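Local coordinates for coenzyme A transferase (Yersinia pestis, PDB 3QLI), which probably transfers coenzyme A from an acyl-CoA thioester to acetate or a similar carboxylate, at residues E50-L55 with N205-I210. Numbering follows the deposited sequence.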
loop_
_atom_site.group_PDB
_atom_site.type_symbol
_atom_site.label_atom_id
_atom_site.label_comp_id
_atom_site.label_asym_id
_atom_site.label_seq_id
_atom_site.Cartn_x
_atom_site.Cartn_y
_atom_site.Cartn_z
ATOM N N GLU A 50 -2.799 -19.849 -20.498
ATOM C CA GLU A 50 -1.703 -20.817 -20.568
ATOM C C GLU A 50 -1.937 -21.686 -21.801
ATOM O O GLU A 50 -3.052 -22.143 -22.038
ATOM C CB GLU A 50 -1.659 -21.674 -19.298
ATOM C CG GLU A 50 -1.501 -20.875 -18.005
ATOM C CD GLU A 50 -1.553 -21.740 -16.755
ATOM O OE1 GLU A 50 -2.058 -22.878 -16.829
ATOM O OE2 GLU A 50 -1.093 -21.277 -15.691
ATOM N N PRO A 51 -0.888 -21.912 -22.590
ATOM C CA PRO A 51 -1.046 -22.650 -23.854
ATOM C C PRO A 51 -0.786 -24.166 -23.731
ATOM O O PRO A 51 0.359 -24.575 -23.579
ATOM C CB PRO A 51 -0.019 -21.974 -24.774
ATOM C CG PRO A 51 1.059 -21.523 -23.842
ATOM C CD PRO A 51 0.407 -21.214 -22.512
ATOM N N PRO A 52 -1.848 -24.988 -23.798
ATOM C CA PRO A 52 -1.706 -26.419 -23.486
ATOM C C PRO A 52 -0.779 -27.198 -24.407
ATOM O O PRO A 52 -0.066 -28.063 -23.913
ATOM C CB PRO A 52 -3.143 -26.962 -23.603
ATOM C CG PRO A 52 -3.885 -25.925 -24.425
ATOM C CD PRO A 52 -3.260 -24.615 -24.007
ATOM N N ALA A 53 -0.776 -26.918 -25.701
ATOM C CA ALA A 53 0.073 -27.699 -26.598
ATOM C C ALA A 53 1.551 -27.344 -26.418
ATOM O O ALA A 53 2.428 -28.222 -26.420
ATOM C CB ALA A 53 -0.365 -27.528 -28.054
ATOM N N LEU A 54 1.822 -26.054 -26.248
ATOM C CA LEU A 54 3.189 -25.581 -26.021
ATOM C C LEU A 54 3.697 -26.082 -24.676
ATOM O O LEU A 54 4.843 -26.507 -24.565
ATOM C CB LEU A 54 3.262 -24.043 -26.082
ATOM C CG LEU A 54 3.047 -23.428 -27.469
ATOM C CD1 LEU A 54 2.972 -21.891 -27.397
ATOM C CD2 LEU A 54 4.154 -23.859 -28.443
ATOM N N LEU A 55 2.854 -26.038 -23.656
ATOM C CA LEU A 55 3.277 -26.485 -22.330
ATOM C C LEU A 55 3.476 -28.005 -22.270
ATOM O O LEU A 55 4.379 -28.492 -21.584
ATOM C CB LEU A 55 2.295 -26.021 -21.255
ATOM C CG LEU A 55 2.305 -24.497 -21.064
ATOM C CD1 LEU A 55 1.265 -24.101 -20.030
ATOM C CD2 LEU A 55 3.689 -23.974 -20.664
ATOM N N ASN A 205 -3.820 -25.055 -31.983
ATOM C CA ASN A 205 -4.431 -26.055 -31.119
ATOM C C ASN A 205 -5.807 -25.579 -30.691
ATOM O O ASN A 205 -5.933 -24.786 -29.748
ATOM C CB ASN A 205 -3.573 -26.321 -29.876
ATOM C CG ASN A 205 -4.084 -27.499 -29.062
ATOM O OD1 ASN A 205 -4.389 -28.552 -29.617
ATOM N ND2 ASN A 205 -4.194 -27.324 -27.748
ATOM N N HIS A 206 -6.836 -26.067 -31.380
ATOM C CA HIS A 206 -8.216 -25.636 -31.127
ATOM C C HIS A 206 -8.899 -26.527 -30.114
ATOM O O HIS A 206 -9.293 -27.648 -30.435
ATOM C CB HIS A 206 -9.012 -25.638 -32.432
ATOM C CG HIS A 206 -8.327 -24.912 -33.550
ATOM N ND1 HIS A 206 -8.166 -23.543 -33.555
ATOM C CD2 HIS A 206 -7.762 -25.363 -34.695
ATOM C CE1 HIS A 206 -7.527 -23.180 -34.653
ATOM N NE2 HIS A 206 -7.270 -24.266 -35.362
ATOM N N VAL A 207 -9.034 -26.028 -28.885
ATOM C CA VAL A 207 -9.666 -26.770 -27.802
ATOM C C VAL A 207 -10.373 -25.774 -26.903
ATOM O O VAL A 207 -9.956 -24.625 -26.799
ATOM C CB VAL A 207 -8.645 -27.563 -26.959
ATOM C CG1 VAL A 207 -8.001 -28.675 -27.789
ATOM C CG2 VAL A 207 -7.583 -26.625 -26.390
ATOM N N PRO A 208 -11.462 -26.197 -26.264
ATOM C CA PRO A 208 -12.171 -25.218 -25.436
ATOM C C PRO A 208 -11.263 -24.660 -24.341
ATOM O O PRO A 208 -10.365 -25.352 -23.862
ATOM C CB PRO A 208 -13.314 -26.036 -24.836
ATOM C CG PRO A 208 -13.567 -27.123 -25.881
ATOM C CD PRO A 208 -12.197 -27.470 -26.396
ATOM N N LEU A 209 -11.493 -23.413 -23.950
ATOM C CA LEU A 209 -10.699 -22.814 -22.882
ATOM C C LEU A 209 -11.025 -23.466 -21.543
ATOM O O LEU A 209 -12.150 -23.899 -21.322
ATOM C CB LEU A 209 -10.986 -21.313 -22.793
ATOM C CG LEU A 209 -10.688 -20.462 -24.029
ATOM C CD1 LEU A 209 -10.940 -18.978 -23.722
ATOM C CD2 LEU A 209 -9.277 -20.673 -24.536
ATOM N N ILE A 210 -10.053 -23.527 -20.639
ATOM C CA ILE A 210 -10.321 -24.063 -19.309
ATOM C C ILE A 210 -11.284 -23.156 -18.555
ATOM O O ILE A 210 -11.252 -21.926 -18.689
ATOM C CB ILE A 210 -9.033 -24.273 -18.475
ATOM C CG1 ILE A 210 -9.322 -25.194 -17.287
ATOM C CG2 ILE A 210 -8.433 -22.931 -18.019
ATOM C CD1 ILE A 210 -8.126 -25.425 -16.377
#
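Asn205 brings its amide up to the first turn of helix 52-63, where the ND2 end points at the Pro52 ring, 3.6 Å from Pro52 CG. The methyl of Ala53 sits instead over the face of that amide, its CB 3.9 Å from Asn205 CG and 3.8 Å from Asn205 ND2. With CG anti to the backbone N (chi1 -172°), the asparagine side chain extends toward the helix, and its CB already points that way.

What pins that amide is Glu179, on the neighbouring strand 175-180. Its OE2 accepts hydrogen bonds from Asn205 ND2 and from the backbone N of Ala53, while OE1 takes that of Leu54. One carboxylate thus takes up the N-H groups of Ala53 and Leu54 in the first turn and also holds the asparagine beside them.

Away from Glu179 the fit slackens. Val207 touches by a single branch, CG2 lying 4.2 Å from Pro52 CG, and beyond it the loop runs out to solvent-exposed Pro208.

Here the N-terminus of a helix meets the loop leaving edge strand 201-204, above the C-terminal ends of parallel strands, a topology characteristic of the Rossmann-like alpha/beta N-terminal domain of this transferase family.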